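Local coordinates for protein 1-pyrroline-5-carboxylate dehydrogenase (Thermus thermophilus, PDB 1UZB) that probably catalyses the oxidation of glutamate semialdehyde, the open form of 1-pyrroline-5-carboxylate, to glutamate with a nicotinamide cofactor, at residues I296-A301 / K429-A434; E455-A460 / Y470-I475; G333-V338 / L423-V428; P337-V342 / P401-E406. One frame throughout, in Å; residues are numbered along the deposited sequence.

Interaction 1 of 4, residues I296-A301 / K429-A434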
# COMPACT_ATOMS: atom_id res chain seq x y z
N ILE A 296 40.31 4.02 2.86
CA ILE A 296 40.88 4.71 4.01
C ILE A 296 40.85 3.76 5.18
O ILE A 296 39.87 3.05 5.38
CB ILE A 296 40.01 5.93 4.43
CG1 ILE A 296 40.02 7.00 3.34
CG2 ILE A 296 40.52 6.49 5.76
CD1 ILE A 296 39.03 8.13 3.60
N VAL A 297 41.93 3.72 5.96
CA VAL A 297 41.97 2.89 7.15
C VAL A 297 42.46 3.76 8.30
O VAL A 297 43.49 4.42 8.17
CB VAL A 297 42.92 1.68 7.02
CG1 VAL A 297 42.79 0.80 8.26
CG2 VAL A 297 42.59 0.88 5.78
N ASP A 298 41.72 3.81 9.40
CA ASP A 298 42.18 4.60 10.54
C ASP A 298 42.67 3.68 11.65
O ASP A 298 42.61 2.45 11.53
CB ASP A 298 41.12 5.60 11.04
CG ASP A 298 39.89 4.94 11.65
OD1 ASP A 298 40.01 3.87 12.28
OD2 ASP A 298 38.80 5.53 11.53
N GLU A 299 43.16 4.26 12.74
CA GLU A 299 43.71 3.47 13.84
C GLU A 299 42.75 2.59 14.63
O GLU A 299 43.20 1.75 15.41
CB GLU A 299 44.48 4.38 14.80
CG GLU A 299 43.61 5.39 15.54
CD GLU A 299 44.42 6.26 16.48
OE1 GLU A 299 45.35 6.95 16.01
OE2 GLU A 299 44.12 6.27 17.69
N THR A 300 41.45 2.77 14.44
CA THR A 300 40.47 1.97 15.18
C THR A 300 40.02 0.72 14.43
O THR A 300 39.27 -0.09 14.96
CB THR A 300 39.19 2.78 15.48
OG1 THR A 300 38.43 2.94 14.27
CG2 THR A 300 39.55 4.15 16.04
N ALA A 301 40.49 0.57 13.19
CA ALA A 301 40.09 -0.56 12.36
C ALA A 301 40.67 -1.91 12.75
O ALA A 301 41.63 -2.01 13.51
CB ALA A 301 40.45 -0.26 10.91
N LYS A 429 47.73 12.51 8.36
CA LYS A 429 47.71 12.70 9.81
C LYS A 429 46.48 12.18 10.54
O LYS A 429 46.60 11.52 11.57
CB LYS A 429 47.90 14.18 10.15
CG LYS A 429 47.90 14.46 11.65
CD LYS A 429 48.13 15.93 11.98
CE LYS A 429 46.96 16.81 11.56
NZ LYS A 429 46.81 16.90 10.08
N ASP A 430 45.30 12.49 10.02
CA ASP A 430 44.07 12.06 10.65
C ASP A 430 42.97 11.74 9.65
O ASP A 430 43.19 11.80 8.44
CB ASP A 430 43.57 13.13 11.63
CG ASP A 430 43.53 14.51 11.01
OD1 ASP A 430 43.22 14.62 9.81
OD2 ASP A 430 43.78 15.50 11.74
N PHE A 431 41.79 11.42 10.16
CA PHE A 431 40.66 11.08 9.31
C PHE A 431 40.20 12.22 8.42
O PHE A 431 39.83 12.00 7.27
CB PHE A 431 39.49 10.58 10.16
CG PHE A 431 38.48 9.79 9.39
CD1 PHE A 431 38.78 8.49 8.97
CD2 PHE A 431 37.25 10.34 9.05
CE1 PHE A 431 37.86 7.76 8.22
CE2 PHE A 431 36.33 9.62 8.30
CZ PHE A 431 36.63 8.33 7.89
N ALA A 432 40.20 13.44 8.95
CA ALA A 432 39.78 14.59 8.16
C ALA A 432 40.69 14.73 6.94
O ALA A 432 40.23 14.95 5.82
CB ALA A 432 39.83 15.87 8.99
N GLU A 433 42.00 14.59 7.17
CA GLU A 433 42.96 14.68 6.08
C GLU A 433 42.75 13.51 5.12
O GLU A 433 42.91 13.66 3.91
CB GLU A 433 44.38 14.68 6.63
CG GLU A 433 45.45 14.92 5.58
CD GLU A 433 46.82 15.13 6.20
OE1 GLU A 433 46.99 16.13 6.93
OE2 GLU A 433 47.72 14.30 5.96
N ALA A 434 42.39 12.35 5.66
CA ALA A 434 42.15 11.18 4.82
C ALA A 434 41.01 11.45 3.84
O ALA A 434 41.12 11.13 2.66
CB ALA A 434 41.83 9.97 5.69
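I296, near the end of a strand, and D298, just past it, pack against F431 and A434 in the first turn of a helix. The tight part is apolar. CG2 of I296 sits 3.7 Å from CB of A434 and 3.8 Å from CE1 of F431. It meets the F431 ring obliquely, and the two side chains cross at about a right angle. F431 reaches inward because its CG is anti to the backbone N (chi1 -161°). Beside it, OD2 of D298 lies 3.9 Å from CD1 of the ring. OD2 is hydrogen-bonded to OG of S451 and ND1 of H456. OD1 takes two bonds, from N and OG1 of T300, and the first makes an Asx turn. An alanine in place of D298 would probably leave T300, S451 and H456 without this carboxylate and hold the turn less firmly. The solvent side is looser and polar. There D430 caps the helix, its OD1 accepting from E433 N at 2.9 Å, and K429 bridges to E433. None of these three touches 296-301. H456 stacks on F431. I296 also packs on I329, and A434 on V428, so helix 431-439 packs on one face of the seven-stranded sheet, at strands 325-331 and 422-428.

Interaction 2 of 4, residues E455-A460 / Y470-I475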
# COMPACT_ATOMS: atom_id res chain seq x y z
N GLU A 455 31.36 7.57 14.28
CA GLU A 455 31.39 8.95 13.79
C GLU A 455 32.18 9.08 12.50
O GLU A 455 31.84 9.89 11.64
CB GLU A 455 31.95 9.87 14.88
CG GLU A 455 31.05 10.00 16.11
CD GLU A 455 31.21 8.87 17.12
OE1 GLU A 455 31.97 7.91 16.87
OE2 GLU A 455 30.56 8.95 18.19
N HIS A 456 33.24 8.30 12.35
CA HIS A 456 34.03 8.37 11.13
C HIS A 456 33.27 7.76 9.96
O HIS A 456 33.27 8.32 8.86
CB HIS A 456 35.37 7.65 11.32
CG HIS A 456 36.34 8.41 12.16
ND1 HIS A 456 37.62 7.96 12.42
CD2 HIS A 456 36.23 9.61 12.78
CE1 HIS A 456 38.25 8.85 13.17
NE2 HIS A 456 37.43 9.86 13.40
N LEU A 457 32.62 6.63 10.19
CA LEU A 457 31.85 5.98 9.14
C LEU A 457 30.71 6.87 8.68
O LEU A 457 30.52 7.07 7.48
CB LEU A 457 31.30 4.64 9.63
CG LEU A 457 32.31 3.55 10.00
CD1 LEU A 457 31.57 2.28 10.38
CD2 LEU A 457 33.25 3.27 8.82
N GLU A 458 29.95 7.43 9.62
CA GLU A 458 28.82 8.27 9.24
C GLU A 458 29.29 9.57 8.59
O GLU A 458 28.61 10.14 7.74
CB GLU A 458 27.92 8.53 10.45
CG GLU A 458 27.34 7.24 11.05
CD GLU A 458 26.54 6.41 10.06
OE1 GLU A 458 26.17 5.26 10.40
OE2 GLU A 458 26.26 6.89 8.94
N TRP A 459 30.47 10.03 8.98
CA TRP A 459 31.06 11.24 8.40
C TRP A 459 31.36 10.92 6.92
O TRP A 459 31.03 11.70 6.03
CB TRP A 459 32.35 11.57 9.16
CG TRP A 459 33.08 12.81 8.75
CD1 TRP A 459 32.71 13.70 7.79
CD2 TRP A 459 34.31 13.29 9.30
NE1 TRP A 459 33.65 14.71 7.71
CE2 TRP A 459 34.63 14.48 8.63
CE3 TRP A 459 35.17 12.82 10.31
CZ2 TRP A 459 35.79 15.22 8.92
CZ3 TRP A 459 36.31 13.56 10.60
CH2 TRP A 459 36.61 14.74 9.91
N ALA A 460 31.96 9.77 6.68
CA ALA A 460 32.28 9.34 5.32
C ALA A 460 31.01 9.14 4.49
O ALA A 460 31.00 9.41 3.29
CB ALA A 460 33.08 8.06 5.36
N TYR A 470 31.87 1.70 0.56
CA TYR A 470 31.78 0.47 1.35
C TYR A 470 32.54 0.58 2.66
O TYR A 470 33.68 1.07 2.68
CB TYR A 470 32.33 -0.71 0.55
CG TYR A 470 31.72 -0.87 -0.81
CD1 TYR A 470 32.17 -0.13 -1.91
CD2 TYR A 470 30.67 -1.76 -1.02
CE1 TYR A 470 31.59 -0.28 -3.17
CE2 TYR A 470 30.08 -1.92 -2.26
CZ TYR A 470 30.55 -1.18 -3.34
OH TYR A 470 29.97 -1.35 -4.58
N PHE A 471 31.92 0.12 3.75
CA PHE A 471 32.56 0.16 5.06
C PHE A 471 32.90 -1.23 5.58
O PHE A 471 32.04 -2.12 5.64
CB PHE A 471 31.66 0.86 6.09
CG PHE A 471 31.31 2.27 5.75
CD1 PHE A 471 32.18 3.08 5.02
CD2 PHE A 471 30.11 2.82 6.20
CE1 PHE A 471 31.85 4.40 4.74
CE2 PHE A 471 29.78 4.14 5.93
CZ PHE A 471 30.66 4.94 5.20
N ASN A 472 34.16 -1.40 5.95
CA ASN A 472 34.68 -2.65 6.50
C ASN A 472 34.50 -3.88 5.61
O ASN A 472 34.22 -4.98 6.09
CB ASN A 472 34.09 -2.87 7.90
CG ASN A 472 34.56 -1.81 8.87
OD1 ASN A 472 35.74 -1.45 8.87
ND2 ASN A 472 33.66 -1.29 9.70
N ARG A 473 34.71 -3.66 4.32
CA ARG A 473 34.64 -4.71 3.31
C ARG A 473 35.27 -4.22 2.01
O ARG A 473 35.56 -3.03 1.86
CB ARG A 473 33.19 -5.14 3.05
CG ARG A 473 32.25 -4.01 2.69
CD ARG A 473 31.14 -4.51 1.78
NE ARG A 473 31.64 -4.69 0.42
CZ ARG A 473 30.96 -5.25 -0.57
NH1 ARG A 473 29.72 -5.69 -0.37
NH2 ARG A 473 31.50 -5.33 -1.78
N LYS A 474 35.48 -5.14 1.07
CA LYS A 474 36.08 -4.81 -0.22
C LYS A 474 35.25 -3.77 -0.96
O LYS A 474 34.03 -3.66 -0.75
CB LYS A 474 36.20 -6.08 -1.07
CG LYS A 474 34.85 -6.67 -1.46
CD LYS A 474 34.97 -7.94 -2.28
CE LYS A 474 33.59 -8.37 -2.77
NZ LYS A 474 33.64 -9.55 -3.68
N ILE A 475 35.88 -3.01 -1.85
CA ILE A 475 35.16 -1.98 -2.59
C ILE A 475 34.83 -2.37 -4.03
O ILE A 475 34.31 -1.56 -4.79
CB ILE A 475 35.93 -0.63 -2.59
CG1 ILE A 475 37.26 -0.76 -3.34
CG2 ILE A 475 36.18 -0.22 -1.15
CD1 ILE A 475 37.97 0.58 -3.54
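F471 and L457 carry most of this contact, and A460 and N472 add the margins. The F471 ring projects from the end of strand 468-471 toward helix 454-463. CD2 of L457 lies over one face of the ring, offset toward the rim. This is a CH-pi contact, 4.1 Å from CD2 to the ring centroid and 22° off the ring normal. The two side chains run past each other in opposite directions, and CB of L457 also meets the ring, 4.0 Å from CE2 of F471. The far end of the ring reaches the helix backbone. CZ of F471 comes within 3.1 Å of the carbonyl O of L457, a short approach. One turn on, CB of A460 approaches obliquely, 3.9 Å from CE1 of F471. The other branch of L457, CD1, meets ND2 of N472 at 4.2 Å. That amide nitrogen is already bonded to the carbonyl of S451. An alanine in place of F471 would probably open a gap under L457 and A460 and leave the helix less firmly seated. The contact closes the beta-alpha-beta unit of strand 446-450, helix 454-463 and strand 468-471. V512 of a second subunit also packs on F471, and a strand of that subunit continues the sheet. With no hydrogen bond between the segments, this contact rests on apolar packing and the CH-pi approach.

Interaction 3 of 4, residues G333-V338 / L423-V428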
# COMPACT_ATOMS: atom_id res chain seq x y z
N GLY A 333 48.33 6.56 12.79
CA GLY A 333 48.29 5.39 13.66
C GLY A 333 48.08 4.06 12.96
O GLY A 333 48.41 3.00 13.50
N ALA A 334 47.53 4.09 11.75
CA ALA A 334 47.27 2.86 11.00
C ALA A 334 48.35 2.54 9.97
O ALA A 334 48.41 1.41 9.47
CB ALA A 334 45.92 2.97 10.31
N TYR A 335 49.20 3.51 9.67
CA TYR A 335 50.23 3.32 8.65
C TYR A 335 51.09 2.07 8.74
O TYR A 335 51.03 1.20 7.87
CB TYR A 335 51.14 4.55 8.58
CG TYR A 335 52.15 4.46 7.46
CD1 TYR A 335 51.77 4.58 6.12
CD2 TYR A 335 53.50 4.20 7.73
CE1 TYR A 335 52.69 4.46 5.09
CE2 TYR A 335 54.43 4.08 6.71
CZ TYR A 335 54.02 4.20 5.39
OH TYR A 335 54.95 4.07 4.38
N GLU A 336 51.91 1.97 9.78
CA GLU A 336 52.79 0.82 9.93
C GLU A 336 52.04 -0.50 10.06
O GLU A 336 52.32 -1.46 9.33
CB GLU A 336 53.72 1.03 11.14
CG GLU A 336 54.85 0.01 11.25
CD GLU A 336 54.36 -1.38 11.63
OE1 GLU A 336 53.68 -1.51 12.66
OE2 GLU A 336 54.67 -2.34 10.88
N PRO A 337 51.07 -0.59 10.98
CA PRO A 337 50.33 -1.84 11.14
C PRO A 337 49.64 -2.36 9.88
O PRO A 337 49.72 -3.55 9.56
CB PRO A 337 49.32 -1.52 12.25
CG PRO A 337 50.01 -0.46 13.03
CD PRO A 337 50.58 0.41 11.95
N VAL A 338 48.96 -1.48 9.16
CA VAL A 338 48.26 -1.89 7.96
C VAL A 338 49.19 -2.17 6.78
O VAL A 338 49.04 -3.17 6.09
CB VAL A 338 47.20 -0.85 7.54
CG1 VAL A 338 46.49 -1.30 6.27
CG2 VAL A 338 46.18 -0.69 8.66
N LEU A 423 49.30 -0.49 -6.42
CA LEU A 423 48.69 0.20 -5.29
C LEU A 423 49.57 1.32 -4.77
O LEU A 423 50.77 1.12 -4.52
CB LEU A 423 48.44 -0.80 -4.16
CG LEU A 423 47.80 -0.27 -2.89
CD1 LEU A 423 46.39 0.22 -3.19
CD2 LEU A 423 47.76 -1.37 -1.84
N SER A 424 48.98 2.51 -4.60
CA SER A 424 49.70 3.68 -4.10
C SER A 424 49.25 3.96 -2.67
O SER A 424 48.07 4.21 -2.42
CB SER A 424 49.41 4.90 -4.97
OG SER A 424 49.95 4.74 -6.28
N VAL A 425 50.19 3.93 -1.73
CA VAL A 425 49.88 4.16 -0.32
C VAL A 425 50.24 5.58 0.08
O VAL A 425 51.38 6.04 -0.12
CB VAL A 425 50.64 3.16 0.57
CG1 VAL A 425 50.21 3.32 2.02
CG2 VAL A 425 50.37 1.74 0.09
N ILE A 426 49.26 6.27 0.64
CA ILE A 426 49.39 7.66 1.06
C ILE A 426 49.22 7.75 2.57
O ILE A 426 48.25 7.24 3.13
CB ILE A 426 48.31 8.52 0.36
CG1 ILE A 426 48.40 8.31 -1.16
CG2 ILE A 426 48.48 9.98 0.72
CD1 ILE A 426 47.20 8.83 -1.93
N ARG A 427 50.17 8.40 3.24
CA ARG A 427 50.14 8.55 4.68
C ARG A 427 49.61 9.94 5.05
O ARG A 427 50.14 10.95 4.59
CB ARG A 427 51.55 8.36 5.25
CG ARG A 427 51.67 8.51 6.76
CD ARG A 427 53.00 7.97 7.25
NE ARG A 427 54.14 8.73 6.73
CZ ARG A 427 54.58 9.87 7.23
NH1 ARG A 427 55.62 10.49 6.69
NH2 ARG A 427 53.99 10.40 8.30
N VAL A 428 48.57 9.97 5.88
CA VAL A 428 47.96 11.23 6.31
C VAL A 428 47.92 11.31 7.83
O VAL A 428 48.05 10.29 8.51
CB VAL A 428 46.54 11.39 5.72
CG1 VAL A 428 46.59 11.32 4.20
CG2 VAL A 428 45.62 10.30 6.26
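Y335 turns one ring face to the aliphatic chain of R427. CD of R427 stands above that face, 3.7 Å from the ring centroid and 16° off the normal, in a CH-pi contact. Its nearest ring atom is CG of Y335, at 3.6 Å, so the methylene is offset toward the rim on the CB side. CB of R427 follows at 3.9 Å from CD1 of Y335. The two side chains cross at about a right angle. The bend of R427 at chi3 (64°) turns the guanidinium back above the ring. CZ of R427 stays 5.8 Å from the Y335 centroid, and at that distance any cation-pi attraction is at most weak. The guanidinium and ring planes are 69° apart. The guanidinium is held by other partners: NE by E406 in a salt bridge, and NH2 by Q332. The contact belongs to the alpha/beta layering of the seven-stranded sheet, which probably corresponds to the catalytic domain of aldehyde dehydrogenases. Helix 332-346 follows strand 325-331 and lies on the sheet, over strand 422-428. R427 and V425, two residues apart on that strand, both point to the helix. V425 is buried, and its CG1 approaches the ring obliquely, 4.1 Å from CE1 of Y335. L330 of strand 325-331 also packs on Y335 and V425. The phenol oxygen of Y335 is hydrogen-bonded to OG1 of T405.

Interaction 4 of 4, residues P337-V342 / P401-E406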
# COMPACT_ATOMS: atom_id res chain seq x y z
N PRO A 337 51.07 -0.59 10.98
CA PRO A 337 50.33 -1.84 11.14
C PRO A 337 49.64 -2.36 9.88
O PRO A 337 49.72 -3.55 9.56
CB PRO A 337 49.32 -1.52 12.25
CG PRO A 337 50.01 -0.46 13.03
CD PRO A 337 50.58 0.41 11.95
N VAL A 338 48.96 -1.48 9.16
CA VAL A 338 48.26 -1.89 7.96
C VAL A 338 49.19 -2.17 6.78
O VAL A 338 49.04 -3.17 6.09
CB VAL A 338 47.20 -0.85 7.54
CG1 VAL A 338 46.49 -1.30 6.27
CG2 VAL A 338 46.18 -0.69 8.66
N LEU A 339 50.18 -1.30 6.57
CA LEU A 339 51.10 -1.50 5.46
C LEU A 339 51.88 -2.80 5.62
O LEU A 339 52.07 -3.53 4.65
CB LEU A 339 52.05 -0.31 5.32
CG LEU A 339 53.02 -0.39 4.14
CD1 LEU A 339 52.25 -0.63 2.84
CD2 LEU A 339 53.83 0.90 4.06
N GLU A 340 52.32 -3.09 6.83
CA GLU A 340 53.08 -4.32 7.05
C GLU A 340 52.21 -5.53 6.71
O GLU A 340 52.68 -6.49 6.10
CB GLU A 340 53.58 -4.39 8.49
CG GLU A 340 52.50 -4.50 9.55
CD GLU A 340 52.39 -5.90 10.13
OE1 GLU A 340 52.19 -6.86 9.36
OE2 GLU A 340 52.51 -6.04 11.37
N ARG A 341 50.94 -5.49 7.11
CA ARG A 341 50.02 -6.60 6.84
C ARG A 341 49.70 -6.72 5.35
O ARG A 341 49.60 -7.83 4.82
CB ARG A 341 48.74 -6.42 7.64
CG ARG A 341 48.91 -6.69 9.14
CD ARG A 341 47.65 -6.33 9.92
NE ARG A 341 47.72 -6.77 11.31
CZ ARG A 341 48.50 -6.23 12.24
NH1 ARG A 341 48.47 -6.70 13.48
NH2 ARG A 341 49.29 -5.21 11.94
N VAL A 342 49.53 -5.59 4.68
CA VAL A 342 49.23 -5.60 3.25
C VAL A 342 50.41 -6.19 2.47
O VAL A 342 50.22 -7.01 1.57
CB VAL A 342 48.92 -4.18 2.72
CG1 VAL A 342 48.92 -4.16 1.20
CG2 VAL A 342 47.57 -3.72 3.25
N PRO A 401 52.32 -8.09 -8.26
CA PRO A 401 51.56 -7.16 -7.42
C PRO A 401 52.57 -6.09 -7.00
O PRO A 401 53.64 -6.40 -6.49
CB PRO A 401 51.11 -8.03 -6.26
CG PRO A 401 50.87 -9.34 -6.93
CD PRO A 401 52.08 -9.48 -7.84
N THR A 402 52.21 -4.83 -7.23
CA THR A 402 53.09 -3.72 -6.94
C THR A 402 52.56 -2.75 -5.90
O THR A 402 51.37 -2.45 -5.87
CB THR A 402 53.39 -2.97 -8.25
OG1 THR A 402 53.96 -3.89 -9.19
CG2 THR A 402 54.36 -1.82 -8.01
N VAL A 403 53.46 -2.25 -5.06
CA VAL A 403 53.10 -1.29 -4.03
C VAL A 403 54.10 -0.15 -3.92
O VAL A 403 55.32 -0.38 -3.86
CB VAL A 403 53.02 -1.95 -2.63
CG1 VAL A 403 52.62 -0.91 -1.58
CG2 VAL A 403 52.01 -3.09 -2.64
N PHE A 404 53.59 1.07 -3.94
CA PHE A 404 54.41 2.26 -3.76
C PHE A 404 53.90 2.89 -2.47
O PHE A 404 52.70 2.89 -2.22
CB PHE A 404 54.21 3.28 -4.88
CG PHE A 404 54.85 2.90 -6.19
CD1 PHE A 404 54.11 2.27 -7.18
CD2 PHE A 404 56.18 3.21 -6.44
CE1 PHE A 404 54.69 1.94 -8.41
CE2 PHE A 404 56.77 2.89 -7.66
CZ PHE A 404 56.03 2.25 -8.65
N THR A 405 54.80 3.41 -1.65
CA THR A 405 54.36 4.06 -0.42
C THR A 405 54.91 5.48 -0.32
O THR A 405 55.73 5.90 -1.15
CB THR A 405 54.72 3.23 0.83
OG1 THR A 405 54.00 3.75 1.95
CG2 THR A 405 56.21 3.27 1.11
N GLU A 406 54.45 6.22 0.69
CA GLU A 406 54.84 7.62 0.89
C GLU A 406 54.58 8.38 -0.41
O GLU A 406 55.34 9.27 -0.80
CB GLU A 406 56.32 7.73 1.29
CG GLU A 406 56.69 7.11 2.65
CD GLU A 406 56.10 7.84 3.85
OE1 GLU A 406 55.65 8.99 3.71
OE2 GLU A 406 56.11 7.25 4.96
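Where helix 332-346 lies on the seven-stranded sheet, L339 packs over V403 and T405 of strand 402-405. The contact is small. It is made by the two methyls of L339, one against the hydroxyl side of T405 and one against V403. CD2 of L339 meets T405, 3.6 Å from OG1 and 4.1 Å from CB. CD1 of L339 faces CG1 of V403 more loosely, at 4.4 Å. The leucine thus spreads its two branches over two residues that point to the same side of the strand. Its CG is anti to the backbone N (chi1 -177°), which extends the side chain from the helix toward the sheet. The side chains of L339 and T405 meet at a slant. OG1 of T405 is anti to its own backbone N (chi1 -167°), which brings the hydroxyl to the leucine methyl. This is a helix-on-sheet layer of the alpha/beta fold. Strand 402-405 lies between strands 384-387 and 422-428, antiparallel to the first and parallel to the second. V425 of the latter touches L339, V403 and T405, so the leucine rests on neighbouring strands. From the other neighbour, V386 packs on both V403 and T405, and Q384 packs on T405. The polar partner of OG1 is Y335, one turn earlier on the helix. Y315 of helix 303-315 also packs on V403.

Overall arrangement
All four contacts seat helices on one seven-stranded sheet. Interactions 3 and 4 lie on one face, and interaction 1 on the other. Interaction 1 spans the longest stretch of chain, and interactions 3 and 4 fall between its ends. Interaction 2 comes after all of them. Interactions 3 and 4 share helix 332-346 and use adjacent strands, with centres about 7 Å apart. Interaction 1 lies about 9 Å from interaction 3, centre to centre, with helix 431-439 following strand 422-428. Interactions 1 and 2 are about 11 Å apart and meet through D298, F431, H456 and W459. Interactions 2 and 4 are farthest apart, about 20 Å between centres. Together they trace the sheet from its interior strands to the edge that a second subunit extends.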